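Local coordinates for putative methyltransferase (Emericella variicolor, PDB 7DMB), which probably transfers methyl groups as a trans-acting methyltransferase of calbistrin biosynthesis, and binds S-adenosyl-L-homocysteine, the by-product of S-adenosylmethionine-dependent methylation, at residues Asn181-Val186 against Phe372-Asn377; Ala281-His286 against Gln311-Pro316. All coordinates share one frame; numbering follows the deposited sequence.

Contact 1. Residues Asn181-Val186 against Phe372-Asn377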
ATOM      1  N   ASN A 181      -0.032   1.508  -7.159  1.00 13.68           N
ATOM      2  CA  ASN A 181      -1.370   1.428  -7.734  1.00 15.03           C
ATOM      3  C   ASN A 181      -1.323   1.053  -9.208  1.00 15.77           C
ATOM      4  O   ASN A 181      -2.272   0.462  -9.733  1.00 18.98           O
ATOM      5  CB  ASN A 181      -2.090   2.762  -7.558  1.00 15.40           C
ATOM      6  CG  ASN A 181      -2.764   2.882  -6.218  1.00 15.36           C
ATOM      7  OD1 ASN A 181      -3.822   2.286  -5.988  1.00 15.93           O
ATOM      8  ND2 ASN A 181      -2.163   3.659  -5.317  1.00 13.44           N
ATOM      9  N   SER A 182      -0.227   1.375  -9.893  1.00 16.07           N
ATOM     10  CA  SER A 182      -0.148   1.105 -11.318  1.00 14.72           C
ATOM     11  C   SER A 182      -0.092  -0.390 -11.631  1.00 14.91           C
ATOM     12  O   SER A 182      -0.298  -0.779 -12.787  1.00 13.89           O
ATOM     13  CB  SER A 182       1.062   1.846 -11.898  1.00 15.64           C
ATOM     14  OG  SER A 182       2.272   1.129 -11.681  1.00 14.79           O
ATOM     15  N   LEU A 183       0.147  -1.235 -10.637  1.00 13.73           N
ATOM     16  CA  LEU A 183       0.213  -2.668 -10.879  1.00 15.77           C
ATOM     17  C   LEU A 183      -1.155  -3.333 -10.884  1.00 17.65           C
ATOM     18  O   LEU A 183      -1.284  -4.442 -11.421  1.00 15.45           O
ATOM     19  CB  LEU A 183       1.092  -3.343  -9.823  1.00 16.96           C
ATOM     20  CG  LEU A 183       2.602  -3.075  -9.838  1.00 18.09           C
ATOM     21  CD1 LEU A 183       3.267  -3.780  -8.652  1.00 15.11           C
ATOM     22  CD2 LEU A 183       3.221  -3.525 -11.151  1.00 17.44           C
ATOM     23  N   SER A 184      -2.168  -2.700 -10.295  1.00 15.01           N
ATOM     24  CA  SER A 184      -3.478  -3.313 -10.110  1.00 14.88           C
ATOM     25  C   SER A 184      -4.506  -2.620 -10.986  1.00 17.62           C
ATOM     26  O   SER A 184      -4.564  -1.380 -11.030  1.00 18.00           O
ATOM     27  CB  SER A 184      -3.944  -3.226  -8.651  1.00 16.07           C
ATOM     28  OG  SER A 184      -3.021  -3.798  -7.739  1.00 13.17           O
ATOM     29  N   GLU A 185      -5.308  -3.411 -11.680  1.00 17.02           N
ATOM     30  CA  GLU A 185      -6.468  -2.906 -12.408  1.00 17.55           C
ATOM     31  C   GLU A 185      -7.703  -3.117 -11.532  1.00 14.24           C
ATOM     32  O   GLU A 185      -8.166  -4.254 -11.368  1.00 17.79           O
ATOM     33  CB  GLU A 185      -6.614  -3.611 -13.755  1.00 14.76           C
ATOM     34  CG  GLU A 185      -7.665  -2.985 -14.661  1.00 15.49           C
ATOM     35  CD  GLU A 185      -7.481  -1.488 -14.799  1.00 14.62           C
ATOM     36  OE1 GLU A 185      -6.609  -1.084 -15.585  1.00 20.62           O
ATOM     37  OE2 GLU A 185      -8.195  -0.717 -14.117  1.00 18.01           O
ATOM     38  N   VAL A 186      -8.213  -2.035 -10.936  1.00 11.46           N
ATOM     39  CA  VAL A 186      -9.370  -2.113 -10.045  1.00 14.31           C
ATOM     40  C   VAL A 186     -10.584  -1.366 -10.584  1.00 15.95           C
ATOM     41  O   VAL A 186     -11.643  -1.403  -9.954  1.00 18.44           O
ATOM     42  CB  VAL A 186      -9.050  -1.624  -8.609  1.00 10.89           C
ATOM     43  CG1 VAL A 186      -7.762  -2.219  -8.078  1.00 11.32           C
ATOM     44  CG2 VAL A 186      -9.003  -0.103  -8.533  1.00 11.07           C
ATOM     45  N   PHE A 372       5.578 -13.490  -6.859  1.00 17.22           N
ATOM     46  CA  PHE A 372       6.216 -12.172  -6.796  1.00 19.18           C
ATOM     47  C   PHE A 372       5.188 -11.102  -7.156  1.00 18.83           C
ATOM     48  O   PHE A 372       5.187 -10.516  -8.239  1.00 14.90           O
ATOM     49  CB  PHE A 372       7.465 -12.128  -7.677  1.00 15.06           C
ATOM     50  CG  PHE A 372       8.628 -12.899  -7.090  1.00 16.86           C
ATOM     51  CD1 PHE A 372       9.197 -13.962  -7.768  1.00 17.77           C
ATOM     52  CD2 PHE A 372       9.125 -12.573  -5.835  1.00 17.01           C
ATOM     53  CE1 PHE A 372      10.266 -14.674  -7.220  1.00 20.63           C
ATOM     54  CE2 PHE A 372      10.194 -13.284  -5.272  1.00 17.04           C
ATOM     55  CZ  PHE A 372      10.760 -14.333  -5.967  1.00 17.72           C
ATOM     56  N   TYR A 373       4.295 -10.861  -6.206  1.00 20.36           N
ATOM     57  CA  TYR A 373       3.303  -9.805  -6.279  1.00 13.57           C
ATOM     58  C   TYR A 373       3.573  -8.836  -5.136  1.00 16.09           C
ATOM     59  O   TYR A 373       4.350  -9.128  -4.220  1.00 11.08           O
ATOM     60  CB  TYR A 373       1.881 -10.383  -6.214  1.00 11.78           C
ATOM     61  CG  TYR A 373       1.454 -10.839  -4.842  1.00 13.22           C
ATOM     62  CD1 TYR A 373       0.801  -9.973  -3.957  1.00 13.71           C
ATOM     63  CD2 TYR A 373       1.713 -12.136  -4.410  1.00 17.96           C
ATOM     64  CE1 TYR A 373       0.420 -10.395  -2.687  1.00 15.38           C
ATOM     65  CE2 TYR A 373       1.334 -12.564  -3.143  1.00 15.63           C
ATOM     66  CZ  TYR A 373       0.695 -11.701  -2.282  1.00 14.47           C
ATOM     67  OH  TYR A 373       0.343 -12.163  -1.025  1.00 10.50           O
ATOM     68  N   TYR A 374       2.946  -7.657  -5.197  1.00 14.40           N
ATOM     69  CA  TYR A 374       3.063  -6.697  -4.106  1.00 14.70           C
ATOM     70  C   TYR A 374       1.757  -6.539  -3.335  1.00 14.92           C
ATOM     71  O   TYR A 374       1.714  -6.867  -2.142  1.00 17.55           O
ATOM     72  CB  TYR A 374       3.586  -5.346  -4.639  1.00 14.42           C
ATOM     73  CG  TYR A 374       5.109  -5.283  -4.567  1.00 13.74           C
ATOM     74  CD1 TYR A 374       5.754  -4.770  -3.439  1.00 12.73           C
ATOM     75  CD2 TYR A 374       5.904  -5.781  -5.606  1.00 15.14           C
ATOM     76  CE1 TYR A 374       7.148  -4.720  -3.360  1.00 13.77           C
ATOM     77  CE2 TYR A 374       7.304  -5.749  -5.526  1.00 17.68           C
ATOM     78  CZ  TYR A 374       7.917  -5.215  -4.401  1.00 13.80           C
ATOM     79  OH  TYR A 374       9.293  -5.168  -4.308  1.00 16.05           O
ATOM     80  N   ASN A 375       0.677  -6.114  -3.999  1.00 14.76           N
ATOM     81  CA  ASN A 375      -0.621  -5.876  -3.376  1.00 13.11           C
ATOM     82  C   ASN A 375      -1.584  -7.045  -3.600  1.00 12.71           C
ATOM     83  O   ASN A 375      -1.714  -7.556  -4.718  1.00 12.47           O
ATOM     84  CB  ASN A 375      -1.261  -4.613  -3.954  1.00 10.44           C
ATOM     85  CG  ASN A 375      -0.861  -3.356  -3.232  1.00 12.45           C
ATOM     86  OD1 ASN A 375      -0.744  -3.336  -2.018  1.00 13.97           O
ATOM     87  ND2 ASN A 375      -0.690  -2.276  -3.980  1.00 14.85           N
ATOM     88  N   ALA A 376      -2.304  -7.427  -2.544  1.00 12.29           N
ATOM     89  CA  ALA A 376      -3.540  -8.197  -2.686  1.00 16.96           C
ATOM     90  C   ALA A 376      -4.745  -7.244  -2.684  1.00 11.31           C
ATOM     91  O   ALA A 376      -4.901  -6.434  -1.765  1.00 10.03           O
ATOM     92  CB  ALA A 376      -3.677  -9.233  -1.568  1.00  8.38           C
ATOM     93  N   ASN A 377      -5.586  -7.344  -3.719  1.00 14.55           N
ATOM     94  CA  ASN A 377      -6.816  -6.548  -3.840  1.00 12.76           C
ATOM     95  C   ASN A 377      -7.966  -7.397  -3.312  1.00 12.66           C
ATOM     96  O   ASN A 377      -8.419  -8.322  -3.993  1.00 12.01           O
ATOM     97  CB  ASN A 377      -7.081  -6.128  -5.289  1.00 11.56           C
ATOM     98  CG  ASN A 377      -5.977  -5.231  -5.863  1.00 18.65           C
ATOM     99  OD1 ASN A 377      -5.910  -4.028  -5.570  1.00 16.06           O
ATOM    100  ND2 ASN A 377      -5.095  -5.824  -6.672  1.00 18.61           N
TER
HETATM  101  O   HOH W   1      -0.692  -3.096  -6.949  1.00 12.86           O

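Contact 2. Residues Ala281-His286 against Gln311-Pro316. With SAH (S-adenosyl-L-homocysteine), chain C.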
ATOM      1  N   ALA A 281      -9.795   1.144   1.203  1.00 10.85           N
ATOM      2  CA  ALA A 281      -8.577   1.320   1.996  1.00 10.59           C
ATOM      3  C   ALA A 281      -7.379   0.702   1.281  1.00 14.13           C
ATOM      4  O   ALA A 281      -7.378  -0.504   0.997  1.00 14.24           O
ATOM      5  CB  ALA A 281      -8.757   0.713   3.389  1.00 10.42           C
ATOM      6  N   SER A 282      -6.350   1.515   1.002  1.00  8.01           N
ATOM      7  CA  SER A 282      -5.154   1.014   0.329  1.00 12.65           C
ATOM      8  C   SER A 282      -3.962   1.266   1.244  1.00 12.86           C
ATOM      9  O   SER A 282      -3.529   2.411   1.430  1.00 12.60           O
ATOM     10  CB  SER A 282      -4.962   1.662  -1.035  1.00 14.41           C
ATOM     11  OG  SER A 282      -3.724   1.305  -1.634  1.00 13.92           O
ATOM     12  N   ASN A 283      -3.477   0.179   1.835  1.00 10.99           N
ATOM     13  CA  ASN A 283      -2.222   0.150   2.567  1.00 13.69           C
ATOM     14  C   ASN A 283      -2.242   1.129   3.739  1.00 15.26           C
ATOM     15  O   ASN A 283      -1.242   1.763   4.069  1.00 15.10           O
ATOM     16  CB  ASN A 283      -1.050   0.381   1.614  1.00 12.71           C
ATOM     17  CG  ASN A 283      -0.673  -0.899   0.870  1.00 17.49           C
ATOM     18  OD1 ASN A 283      -0.382  -1.925   1.500  1.00 12.42           O
ATOM     19  ND2 ASN A 283      -0.751  -0.867  -0.462  1.00 15.80           N
ATOM     20  N   VAL A 284      -3.396   1.198   4.410  1.00 13.56           N
ATOM     21  CA  VAL A 284      -3.558   1.949   5.642  1.00 10.82           C
ATOM     22  C   VAL A 284      -3.917   1.037   6.811  1.00 11.65           C
ATOM     23  O   VAL A 284      -3.438   1.236   7.937  1.00 12.56           O
ATOM     24  CB  VAL A 284      -4.619   3.068   5.479  1.00 14.09           C
ATOM     25  CG1 VAL A 284      -5.889   2.533   4.801  1.00 11.15           C
ATOM     26  CG2 VAL A 284      -4.954   3.682   6.831  1.00 13.83           C
ATOM     27  N   LEU A 285      -4.729   0.004   6.570  1.00 14.60           N
ATOM     28  CA  LEU A 285      -5.213  -0.800   7.687  1.00 12.39           C
ATOM     29  C   LEU A 285      -4.058  -1.478   8.422  1.00 14.32           C
ATOM     30  O   LEU A 285      -4.072  -1.566   9.652  1.00 13.04           O
ATOM     31  CB  LEU A 285      -6.253  -1.821   7.207  1.00  8.99           C
ATOM     32  CG  LEU A 285      -7.566  -1.301   6.556  1.00 13.47           C
ATOM     33  CD1 LEU A 285      -8.632  -2.396   6.450  1.00 10.88           C
ATOM     34  CD2 LEU A 285      -8.130  -0.101   7.275  1.00 10.91           C
ATOM     35  N   HIS A 286      -3.022  -1.919   7.697  1.00 11.94           N
ATOM     36  CA  HIS A 286      -1.903  -2.566   8.383  1.00 14.89           C
ATOM     37  C   HIS A 286      -1.123  -1.595   9.264  1.00 16.54           C
ATOM     38  O   HIS A 286      -0.319  -2.043  10.091  1.00 16.12           O
ATOM     39  CB  HIS A 286      -0.958  -3.247   7.379  1.00 13.21           C
ATOM     40  CG  HIS A 286      -0.112  -2.300   6.583  1.00 15.19           C
ATOM     41  ND1 HIS A 286      -0.189  -2.215   5.208  1.00 14.27           N
ATOM     42  CD2 HIS A 286       0.847  -1.420   6.961  1.00 13.55           C
ATOM     43  CE1 HIS A 286       0.680  -1.319   4.776  1.00 15.67           C
ATOM     44  NE2 HIS A 286       1.316  -0.817   5.820  1.00 15.38           N
ATOM     45  N   GLN A 311      -6.894  -2.894  -0.352  1.00 10.93           N
ATOM     46  CA  GLN A 311      -5.679  -3.151  -1.115  1.00 13.28           C
ATOM     47  C   GLN A 311      -4.510  -3.155  -0.138  1.00 12.55           C
ATOM     48  O   GLN A 311      -4.258  -2.141   0.526  1.00 12.02           O
ATOM     49  CB  GLN A 311      -5.495  -2.079  -2.189  1.00 13.78           C
ATOM     50  CG  GLN A 311      -4.439  -2.364  -3.259  1.00 16.24           C
ATOM     51  CD  GLN A 311      -4.402  -1.269  -4.312  1.00 17.07           C
ATOM     52  OE1 GLN A 311      -4.096  -0.107  -4.012  1.00 16.06           O
ATOM     53  NE2 GLN A 311      -4.735  -1.628  -5.550  1.00 15.66           N
ATOM     54  N   GLU A 312      -3.794  -4.280  -0.046  1.00 12.00           N
ATOM     55  CA  GLU A 312      -2.827  -4.433   1.039  1.00 12.40           C
ATOM     56  C   GLU A 312      -1.594  -5.226   0.618  1.00 13.31           C
ATOM     57  O   GLU A 312      -1.695  -6.344   0.110  1.00 10.10           O
ATOM     58  CB  GLU A 312      -3.485  -5.103   2.251  1.00 11.72           C
ATOM     59  CG  GLU A 312      -4.140  -4.124   3.235  1.00 12.92           C
ATOM     60  CD  GLU A 312      -3.109  -3.344   4.047  1.00 14.28           C
ATOM     61  OE1 GLU A 312      -1.930  -3.797   4.119  1.00 12.31           O
ATOM     62  OE2 GLU A 312      -3.475  -2.300   4.634  1.00 12.03           O
ATOM     63  N   LEU A 313      -0.426  -4.654   0.887  1.00 13.61           N
ATOM     64  CA  LEU A 313       0.834  -5.329   0.598  1.00 14.86           C
ATOM     65  C   LEU A 313       0.959  -6.655   1.341  1.00 13.38           C
ATOM     66  O   LEU A 313       0.626  -6.767   2.525  1.00  9.46           O
ATOM     67  CB  LEU A 313       1.999  -4.426   0.981  1.00 16.49           C
ATOM     68  CG  LEU A 313       2.115  -3.197   0.097  1.00 15.23           C
ATOM     69  CD1 LEU A 313       3.052  -2.198   0.757  1.00 16.08           C
ATOM     70  CD2 LEU A 313       2.617  -3.624  -1.274  1.00 14.43           C
ATOM     71  N   SER A 314       1.429  -7.664   0.621  1.00 14.77           N
ATOM     72  CA  SER A 314       2.064  -8.821   1.248  1.00 15.33           C
ATOM     73  C   SER A 314       3.118  -9.438   0.316  1.00 11.36           C
ATOM     74  O   SER A 314       3.065 -10.637   0.027  1.00 14.66           O
ATOM     75  CB  SER A 314       1.001  -9.853   1.665  1.00 14.97           C
ATOM     76  OG  SER A 314       0.065 -10.145   0.635  1.00 11.82           O
ATOM     77  N   PRO A 315       4.098  -8.662  -0.165  1.00 11.18           N
ATOM     78  CA  PRO A 315       5.111  -9.253  -1.046  1.00 12.58           C
ATOM     79  C   PRO A 315       5.999 -10.212  -0.277  1.00 11.28           C
ATOM     80  O   PRO A 315       6.150 -10.097   0.949  1.00 11.25           O
ATOM     81  CB  PRO A 315       5.907  -8.023  -1.528  1.00 10.58           C
ATOM     82  CG  PRO A 315       5.834  -7.085  -0.380  1.00 11.07           C
ATOM     83  CD  PRO A 315       4.422  -7.261   0.163  1.00 13.13           C
ATOM     84  N   PRO A 316       6.592 -11.191  -0.958  1.00 13.46           N
ATOM     85  CA  PRO A 316       7.538 -12.083  -0.260  1.00 15.05           C
ATOM     86  C   PRO A 316       8.859 -11.407   0.069  1.00 16.21           C
ATOM     87  O   PRO A 316       9.501 -11.773   1.063  1.00 16.34           O
ATOM     88  CB  PRO A 316       7.725 -13.243  -1.249  1.00 12.37           C
ATOM     89  CG  PRO A 316       7.409 -12.655  -2.582  1.00 15.71           C
ATOM     90  CD  PRO A 316       6.312 -11.633  -2.332  1.00 13.40           C
TER
HETATM   91  N   SAH C 401      -3.530   5.478   0.570  1.00 15.46           N
HETATM   92  CA  SAH C 401      -2.146   6.023   0.627  1.00 14.67           C
HETATM   93  CB  SAH C 401      -1.093   4.909   0.616  1.00 15.20           C
HETATM   94  CG  SAH C 401      -0.873   4.291   1.980  1.00 17.36           C
HETATM   95  SD  SAH C 401      -0.040   5.385   3.171  1.00 20.33           S
HETATM   96  C   SAH C 401      -1.922   6.959  -0.564  1.00 17.36           C
HETATM   97  O   SAH C 401      -1.303   8.017  -0.329  1.00 17.92           O
HETATM   98  OXT SAH C 401      -2.400   6.607  -1.669  1.00 15.90           O
HETATM   99  C5' SAH C 401      -1.076   5.150   4.638  1.00 18.53           C
HETATM  100  C4' SAH C 401      -2.026   6.308   4.857  1.00 17.74           C
HETATM  101  O4' SAH C 401      -2.942   5.966   5.926  1.00 14.96           O
HETATM  102  C3' SAH C 401      -1.333   7.607   5.276  1.00 16.97           C
HETATM  103  O3' SAH C 401      -1.842   8.683   4.498  1.00 18.10           O
HETATM  104  C2' SAH C 401      -1.670   7.719   6.767  1.00 16.11           C
HETATM  105  O2' SAH C 401      -1.756   9.039   7.259  1.00 17.30           O
HETATM  106  C1' SAH C 401      -3.027   7.033   6.838  1.00 15.98           C
HETATM  107  N9  SAH C 401      -3.314   6.476   8.156  1.00 13.67           N
HETATM  108  C8  SAH C 401      -2.388   5.947   9.019  1.00 16.71           C
HETATM  109  N7  SAH C 401      -2.906   5.505  10.136  1.00 11.81           N
HETATM  110  C5  SAH C 401      -4.261   5.770  10.012  1.00 14.15           C
HETATM  111  C6  SAH C 401      -5.350   5.537  10.874  1.00 15.14           C
HETATM  112  N6  SAH C 401      -5.233   4.975  12.073  1.00 11.64           N
HETATM  113  N1  SAH C 401      -6.579   5.921  10.446  1.00 14.53           N
HETATM  114  C2  SAH C 401      -6.686   6.489   9.238  1.00 11.65           C
HETATM  115  N3  SAH C 401      -5.736   6.752   8.344  1.00 15.63           N
HETATM  116  C4  SAH C 401      -4.528   6.367   8.793  1.00 12.32           C
HETATM  117  O   HOH W   2      -5.491  -0.927   3.757  1.00  9.33           O

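Contact 1. Residues Asn181-Val186 against Phe372-Asn377
The carboxamide of Asn377 points its ND2 straight at the hydroxyl of Ser184, donating a hydrogen bond of 3.1 Å from Asn377 ND2 to Ser184 OG with an angle of 167° at the hydrogen. The hydroxyl lies in the plane of the amide, so this bond helps to fix how the flat group is turned. Ser184 OG uses its own proton on a water, at 2.6 Å from OG to the water oxygen. The same water accepts from Asn375 ND2 at 3.1 Å. Serine suits this place because its small hydroxyl can accept and donate at once. With OG beside the backbone N and anti to the carbonyl carbon (chi1 -56°), it meets Asn377 directly and Asn375 through the water.

The two asparagines stand on the same side of their strand, with Ala376 between them turned away. Their oxygens are each held by another side chain: Asn377 OD1 accepts from Gln311 NE2 of strand 306-313, and Asn375 OD1 from Asn283 ND2. Val186 crosses the Asn377 side chain at about a right angle, its CG1 methyl resting 3.6 Å from Asn377 OD1. At the other end the contact turns apolar, as Leu183 CD1 approaches Tyr374 CB at 4.3 Å and comes obliquely to the tyrosine ring.

A type I turn from Asn181 to Ser184, closed by the bond from Ser184 N to Asn181 O, brings Leu183 and Ser184 to face segment 372-377. The touching backbones run almost in the same direction but lie 7.8 Å apart at the CA atoms of Ser184 and Asn375, so side chains and water bridge them. Strand 184-185 pairs instead with strand 50-51, so that a small two-stranded sheet packs against strands 375-382 and 306-313, while helix 56-79 flanks the Leu183 and Tyr374 end.

Contact 2. Residues Ala281-His286 against Gln311-Pro316
His286 and Glu312 meet through two bonds. The ring donates from ND1 to Glu312 OE1 at 2.6 Å, using the syn lone pair of the carboxylate, and OE1 lies in the ring plane. Ring and carboxylate planes stand 82° apart. The backbone N of His286 reaches Glu312 OE2 at 3.1 Å from above the carboxylate plane, so each oxygen holds one N-H of the same residue. A glutamate suits this buried spot because its chain, bent at chi2 (-73°), brings an acceptor to the start of the 3-10 turn at Leu285 and His286. A water donates to Glu312 OE2 and accepts from Val284 N, extending the grip to the loop.

Next to this pair, Asn283 folds its amide onto the other strand. Its OD1 accepts the backbone N of Leu313 at 2.8 Å, with the donor tilted slightly from the carbonyl plane, and Leu313 CG packs close against the same oxygen. Asparagine also suits the left-handed backbone conformation with which the chain leaves the strand here.

Behind these lie the paired strands. Gln311 N bonds to Ala281 O, and Asn283 N to Gln311 O at 2.8 Å, a parallel bridge about Ser282 and Gln311. On one face of the sheet Ser282 OG donates to a lone pair of Gln311 OE1, also at 2.8 Å, while Gln311 NE2 is taken by Asn377.

The strand end and following loop touch the ligand: the amino N of S-adenosyl-L-homocysteine donates to Ser282 O at 3.2 Å, and Val284 CG2 packs on the ribose O4' at 3.2 Å. Neighbouring parallel strands 276-282 and 306-313, joined through helix 291-301 in a beta-alpha-beta crossover, with a ligand-contacting loop at the first strand's C-terminal end, are characteristic of the Rossmann-like class I methyltransferase fold.

From the N terminus the chain runs through the mostly helical region before helix 172-181 and the short strand 184-185, the first half of contact 1. It then builds the parallel strands of the methyltransferase fold. Within that run contact 2 closes a short loop, bringing 281-286 against 311-316 across helix 291-301. Only after helix 346-355 and strand 358-366 does 372-377 return to close contact 1, so contact 2 is nested inside its loop. Strands 306-313 and 375-382 are antiparallel neighbours, and Tyr373 OH meets Ser314 OG at 2.6 Å, a probable hydrogen bond. Together the contacts tie the segment after helix 172-181, through the sheet, to the strand end and loop that touch the ligand.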